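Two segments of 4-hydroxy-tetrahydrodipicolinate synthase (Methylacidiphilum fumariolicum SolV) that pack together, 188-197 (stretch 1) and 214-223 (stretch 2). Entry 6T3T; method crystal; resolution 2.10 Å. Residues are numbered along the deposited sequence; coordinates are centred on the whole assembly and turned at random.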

ATOM      1  N   ASP A 188     -15.196   5.445 -11.865  1.00 16.97           N
ATOM      2  CA  ASP A 188     -14.499   6.598 -11.284  1.00 17.87           C
ATOM      3  C   ASP A 188     -14.443   7.655 -12.370  1.00 16.92           C
ATOM      4  O   ASP A 188     -13.814   7.431 -13.404  1.00 19.61           O
ATOM      5  CB  ASP A 188     -13.098   6.202 -10.802  1.00 20.49           C
ATOM      6  CG  ASP A 188     -12.265   7.386 -10.288  1.00 23.88           C
ATOM      7  OD1 ASP A 188     -12.720   8.554 -10.272  1.00 30.46           O
ATOM      8  OD2 ASP A 188     -11.122   7.122  -9.874  1.00 40.27           O
ATOM      9  N   ASP A 189     -15.130   8.784 -12.153  1.00 17.20           N
ATOM     10  CA  ASP A 189     -15.281   9.771 -13.216  1.00 15.99           C
ATOM     11  C   ASP A 189     -13.927  10.241 -13.741  1.00 18.39           C
ATOM     12  O   ASP A 189     -13.763  10.468 -14.947  1.00 14.91           O
ATOM     13  CB  ASP A 189     -16.099  10.963 -12.724  1.00 16.97           C
ATOM     14  CG  ASP A 189     -17.592  10.693 -12.703  1.00 15.87           C
ATOM     15  OD1 ASP A 189     -18.187  10.360 -13.747  1.00 16.66           O
ATOM     16  OD2 ASP A 189     -18.171  10.793 -11.606  1.00 19.14           O
ATOM     17  N   ALA A 190     -12.944  10.393 -12.845  1.00 20.81           N
ATOM     18  CA  ALA A 190     -11.638  10.911 -13.233  1.00 18.67           C
ATOM     19  C   ALA A 190     -10.882   9.951 -14.135  1.00 14.90           C
ATOM     20  O   ALA A 190     -10.010  10.387 -14.876  1.00 14.00           O
ATOM     21  CB  ALA A 190     -10.802  11.211 -11.980  1.00 22.87           C
ATOM     22  N   LEU A 191     -11.218   8.661 -14.121  1.00 20.46           N
ATOM     23  CA  LEU A 191     -10.526   7.673 -14.934  1.00 16.96           C
ATOM     24  C   LEU A 191     -11.332   7.237 -16.150  1.00 16.66           C
ATOM     25  O   LEU A 191     -10.864   6.373 -16.897  1.00 16.18           O
ATOM     26  CB  LEU A 191     -10.180   6.446 -14.075  1.00 22.31           C
ATOM     27  CG  LEU A 191      -9.231   6.693 -12.900  1.00 23.35           C
ATOM     28  CD1 LEU A 191      -9.029   5.416 -12.097  1.00 24.46           C
ATOM     29  CD2 LEU A 191      -7.919   7.168 -13.420  1.00 17.88           C
ATOM     30  N   THR A 192     -12.534   7.806 -16.359  1.00 13.95           N
ATOM     31  CA  THR A 192     -13.386   7.385 -17.470  1.00 13.79           C
ATOM     32  C   THR A 192     -12.641   7.489 -18.797  1.00 19.09           C
ATOM     33  O   THR A 192     -12.567   6.512 -19.551  1.00 15.37           O
ATOM     34  CB  THR A 192     -14.668   8.218 -17.513  1.00 12.70           C
ATOM     35  OG1 THR A 192     -15.486   7.881 -16.409  1.00 15.84           O
ATOM     36  CG2 THR A 192     -15.458   8.004 -18.798  1.00 15.27           C
ATOM     37  N   LEU A 193     -12.045   8.657 -19.082  1.00 16.93           N
ATOM     38  CA  LEU A 193     -11.386   8.810 -20.379  1.00 18.61           C
ATOM     39  C   LEU A 193     -10.240   7.829 -20.587  1.00 17.87           C
ATOM     40  O   LEU A 193     -10.179   7.211 -21.663  1.00 16.90           O
ATOM     41  CB  LEU A 193     -10.915  10.255 -20.576  1.00 13.63           C
ATOM     42  CG  LEU A 193     -10.114  10.434 -21.869  1.00 14.10           C
ATOM     43  CD1 LEU A 193     -11.012  10.243 -23.073  1.00 12.26           C
ATOM     44  CD2 LEU A 193      -9.485  11.822 -21.908  1.00 18.17           C
ATOM     45  N   PRO A 194      -9.291   7.659 -19.655  1.00 15.69           N
ATOM     46  CA  PRO A 194      -8.260   6.634 -19.883  1.00 16.26           C
ATOM     47  C   PRO A 194      -8.835   5.218 -19.921  1.00 18.25           C
ATOM     48  O   PRO A 194      -8.285   4.359 -20.630  1.00 18.76           O
ATOM     49  CB  PRO A 194      -7.244   6.869 -18.739  1.00 15.12           C
ATOM     50  CG  PRO A 194      -7.925   7.753 -17.733  1.00 17.38           C
ATOM     51  CD  PRO A 194      -9.051   8.463 -18.437  1.00 16.83           C
ATOM     52  N   PHE A 195      -9.930   4.955 -19.199  1.00 16.97           N
ATOM     53  CA  PHE A 195     -10.572   3.643 -19.273  1.00 19.41           C
ATOM     54  C   PHE A 195     -11.087   3.379 -20.683  1.00 17.08           C
ATOM     55  O   PHE A 195     -10.875   2.299 -21.233  1.00 16.89           O
ATOM     56  CB  PHE A 195     -11.703   3.533 -18.246  1.00 12.57           C
ATOM     57  CG  PHE A 195     -11.258   3.030 -16.861  1.00 17.69           C
ATOM     58  CD1 PHE A 195      -9.993   3.257 -16.385  1.00 18.55           C
ATOM     59  CD2 PHE A 195     -12.126   2.310 -16.060  1.00 19.51           C
ATOM     60  CE1 PHE A 195      -9.608   2.805 -15.129  1.00 23.77           C
ATOM     61  CE2 PHE A 195     -11.741   1.848 -14.793  1.00 20.03           C
ATOM     62  CZ  PHE A 195     -10.487   2.088 -14.339  1.00 19.55           C
ATOM     63  N   LEU A 196     -11.770   4.370 -21.278  1.00 15.93           N
ATOM     64  CA  LEU A 196     -12.243   4.301 -22.665  1.00 16.13           C
ATOM     65  C   LEU A 196     -11.118   3.996 -23.662  1.00 20.49           C
ATOM     66  O   LEU A 196     -11.302   3.226 -24.613  1.00 15.02           O
ATOM     67  CB  LEU A 196     -12.882   5.648 -23.034  1.00 22.27           C
ATOM     68  CG  LEU A 196     -14.379   5.896 -22.831  1.00 24.19           C
ATOM     69  CD1 LEU A 196     -14.896   5.260 -21.548  1.00 20.86           C
ATOM     70  CD2 LEU A 196     -14.624   7.385 -22.827  1.00 18.59           C
ATOM     71  N   SER A 197      -9.950   4.624 -23.481  1.00 21.01           N
ATOM     72  CA  SER A 197      -8.870   4.480 -24.456  1.00 17.14           C
ATOM     73  C   SER A 197      -8.367   3.038 -24.556  1.00 17.89           C
ATOM     74  O   SER A 197      -7.806   2.644 -25.586  1.00 16.88           O
ATOM     75  CB  SER A 197      -7.705   5.396 -24.084  1.00 21.06           C
ATOM     76  OG  SER A 197      -6.965   4.818 -23.020  1.00 16.38           O
TER
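Stretch 2 214-223: PVSALVRLYL

At the apolar centre of the contact, Leu-196 and Tyr-222, whose CA-to-CB bonds each point toward the other stretch, meet with Leu-196 CD2 3.6 Å from Tyr-222 CB. The same methyl rests over the backbone of the second helix, Leu-196 CD2 lying 4.1 Å from Val-219 CA. Leu-193 starts sideways, but its t,p rotamer brings its end closer, and Leu-193 CD1 comes to 3.3 Å from Tyr-222 CD1, a tight contact; the tyrosine ring meets these leucines obliquely. Tyr-222, with chi1 t, gives up more area to the contact than any other residue, 93 Å² of the 394 Å² buried on both sides together. The backbone around this centre is helical in both segments: residues 192-197 and all of 214-223 run in nearly the same direction, with a crossing angle of -22° and axes 10.3 Å apart at closest approach. The small angle keeps the register over successive turns, pairing Leu-193 with Val-219 (CA to CA 7.4 Å) and Leu-196 with Tyr-222 (CA to CA 7.2 Å). One turn back, Thr-192 turns its methyl to the second helix, Thr-192 CG2 lying 3.9 Å from Val-219 CG2 and 4.2 Å from Leu-218 CD2. The contact thins toward the start of stretch 1, where Asp-189 OD1 stands 4.3 Å from Val-215 CG1 while its carboxylate is hydrogen-bonded elsewhere in the structure. The polar edge lies at the other end. There Ser-197 CB is 3.4 Å from Tyr-222 OH, while Ser-197 OG donates to Pro-194 O (2.8 Å) within its own segment. No direct hydrogen bond joins the stretches; water 1 bridges them, donating to Ser-197 O (water O to Ser-197 O 2.7 Å) and accepting from Tyr-222 OH (water O to Tyr-222 OH 2.9 Å).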

ATOM      1  N   PRO A 214     -22.675  17.233 -20.111  1.00 16.87           N
ATOM      2  CA  PRO A 214     -21.221  17.194 -20.362  1.00 14.18           C
ATOM      3  C   PRO A 214     -20.568  15.840 -20.087  1.00 14.77           C
ATOM      4  O   PRO A 214     -19.674  15.426 -20.834  1.00 16.78           O
ATOM      5  CB  PRO A 214     -20.698  18.300 -19.436  1.00 13.65           C
ATOM      6  CG  PRO A 214     -21.844  19.240 -19.303  1.00 15.49           C
ATOM      7  CD  PRO A 214     -23.013  18.301 -19.155  1.00 16.34           C
ATOM      8  N   VAL A 215     -20.943  15.163 -18.999  1.00 15.06           N
ATOM      9  CA  VAL A 215     -20.337  13.869 -18.683  1.00 16.31           C
ATOM     10  C   VAL A 215     -20.684  12.842 -19.752  1.00 18.78           C
ATOM     11  O   VAL A 215     -19.828  12.067 -20.191  1.00 18.49           O
ATOM     12  CB  VAL A 215     -20.777  13.389 -17.286  1.00 13.97           C
ATOM     13  CG1 VAL A 215     -20.431  11.930 -17.088  1.00 18.68           C
ATOM     14  CG2 VAL A 215     -20.111  14.232 -16.204  1.00 17.60           C
ATOM     15  N   SER A 216     -21.965  12.776 -20.134  1.00 18.25           N
ATOM     16  CA  SER A 216     -22.376  11.862 -21.197  1.00 16.53           C
ATOM     17  C   SER A 216     -21.770  12.250 -22.546  1.00 17.01           C
ATOM     18  O   SER A 216     -21.473  11.371 -23.367  1.00 17.18           O
ATOM     19  CB  SER A 216     -23.906  11.807 -21.257  1.00 16.36           C
ATOM     20  OG  SER A 216     -24.434  12.990 -21.823  1.00 22.39           O
ATOM     21  N   ALA A 217     -21.590  13.551 -22.807  1.00 15.40           N
ATOM     22  CA  ALA A 217     -20.913  13.953 -24.039  1.00 21.08           C
ATOM     23  C   ALA A 217     -19.461  13.484 -24.035  1.00 15.55           C
ATOM     24  O   ALA A 217     -18.932  13.062 -25.071  1.00 17.89           O
ATOM     25  CB  ALA A 217     -20.969  15.467 -24.216  1.00 12.11           C
ATOM     26  N   LEU A 218     -18.817  13.514 -22.870  1.00 17.88           N
ATOM     27  CA  LEU A 218     -17.439  13.045 -22.783  1.00 19.11           C
ATOM     28  C   LEU A 218     -17.320  11.628 -23.322  1.00 16.40           C
ATOM     29  O   LEU A 218     -16.426  11.324 -24.127  1.00 16.87           O
ATOM     30  CB  LEU A 218     -16.940  13.146 -21.342  1.00 20.40           C
ATOM     31  CG  LEU A 218     -15.430  13.024 -21.055  1.00 24.18           C
ATOM     32  CD1 LEU A 218     -15.042  13.718 -19.755  1.00 22.12           C
ATOM     33  CD2 LEU A 218     -15.048  11.583 -20.950  1.00 21.71           C
ATOM     34  N   VAL A 219     -18.230  10.747 -22.906  1.00 16.64           N
ATOM     35  CA  VAL A 219     -18.153   9.355 -23.339  1.00 18.99           C
ATOM     36  C   VAL A 219     -18.454   9.241 -24.835  1.00 16.11           C
ATOM     37  O   VAL A 219     -17.749   8.546 -25.574  1.00 15.90           O
ATOM     38  CB  VAL A 219     -19.090   8.479 -22.491  1.00 17.54           C
ATOM     39  CG1 VAL A 219     -19.168   7.050 -23.064  1.00 12.20           C
ATOM     40  CG2 VAL A 219     -18.578   8.442 -21.065  1.00 15.47           C
ATOM     41  N   ARG A 220     -19.518   9.913 -25.296  1.00 17.00           N
ATOM     42  CA  ARG A 220     -19.896   9.863 -26.708  1.00 19.36           C
ATOM     43  C   ARG A 220     -18.767  10.368 -27.602  1.00 16.33           C
ATOM     44  O   ARG A 220     -18.464   9.747 -28.620  1.00 18.76           O
ATOM     45  CB  ARG A 220     -21.173  10.676 -26.951  1.00 18.47           C
ATOM     46  CG  ARG A 220     -22.430   9.995 -26.475  1.00 23.12           C
ATOM     47  CD  ARG A 220     -23.681  10.716 -26.968  1.00 27.03           C
ATOM     48  NE  ARG A 220     -23.863  12.042 -26.366  1.00 26.42           N
ATOM     49  CZ  ARG A 220     -24.208  12.257 -25.099  1.00 26.21           C
ATOM     50  NH1 ARG A 220     -24.389  11.229 -24.272  1.00 32.44           N
ATOM     51  NH2 ARG A 220     -24.367  13.499 -24.645  1.00 25.91           N
ATOM     52  N   LEU A 221     -18.127  11.490 -27.225  1.00 14.69           N
ATOM     53  CA  LEU A 221     -17.012  12.029 -28.004  1.00 18.23           C
ATOM     54  C   LEU A 221     -15.935  10.979 -28.228  1.00 19.65           C
ATOM     55  O   LEU A 221     -15.493  10.756 -29.359  1.00 20.25           O
ATOM     56  CB  LEU A 221     -16.416  13.255 -27.308  1.00 18.67           C
ATOM     57  CG  LEU A 221     -17.288  14.509 -27.472  1.00 17.67           C
ATOM     58  CD1 LEU A 221     -16.963  15.574 -26.423  1.00 17.08           C
ATOM     59  CD2 LEU A 221     -17.176  15.065 -28.892  1.00 23.03           C
ATOM     60  N   TYR A 222     -15.550  10.266 -27.177  1.00 20.62           N
ATOM     61  CA  TYR A 222     -14.512   9.269 -27.380  1.00 23.21           C
ATOM     62  C   TYR A 222     -15.022   8.118 -28.243  1.00 20.95           C
ATOM     63  O   TYR A 222     -14.332   7.679 -29.171  1.00 17.93           O
ATOM     64  CB  TYR A 222     -13.949   8.761 -26.037  1.00 23.39           C
ATOM     65  CG  TYR A 222     -12.541   8.238 -26.235  1.00 22.89           C
ATOM     66  CD1 TYR A 222     -11.452   9.102 -26.189  1.00 25.35           C
ATOM     67  CD2 TYR A 222     -12.312   6.911 -26.563  1.00 22.93           C
ATOM     68  CE1 TYR A 222     -10.176   8.657 -26.418  1.00 22.85           C
ATOM     69  CE2 TYR A 222     -11.026   6.444 -26.785  1.00 19.97           C
ATOM     70  CZ  TYR A 222      -9.965   7.325 -26.729  1.00 24.39           C
ATOM     71  OH  TYR A 222      -8.674   6.891 -26.967  1.00 19.59           O
ATOM     72  N   LEU A 223     -16.239   7.639 -27.980  1.00 20.03           N
ATOM     73  CA  LEU A 223     -16.712   6.459 -28.704  1.00 21.49           C
ATOM     74  C   LEU A 223     -16.910   6.735 -30.186  1.00 21.27           C
ATOM     75  O   LEU A 223     -16.879   5.794 -30.996  1.00 22.91           O
ATOM     76  CB  LEU A 223     -18.001   5.928 -28.080  1.00 18.84           C
ATOM     77  CG  LEU A 223     -17.784   5.323 -26.699  1.00 19.35           C
ATOM     78  CD1 LEU A 223     -19.108   4.891 -26.065  1.00 25.34           C
ATOM     79  CD2 LEU A 223     -16.865   4.135 -26.845  1.00 21.65           C
TER
HETATM   80  O   HOH W   1      -8.217   4.180 -27.731  1.00 18.62           O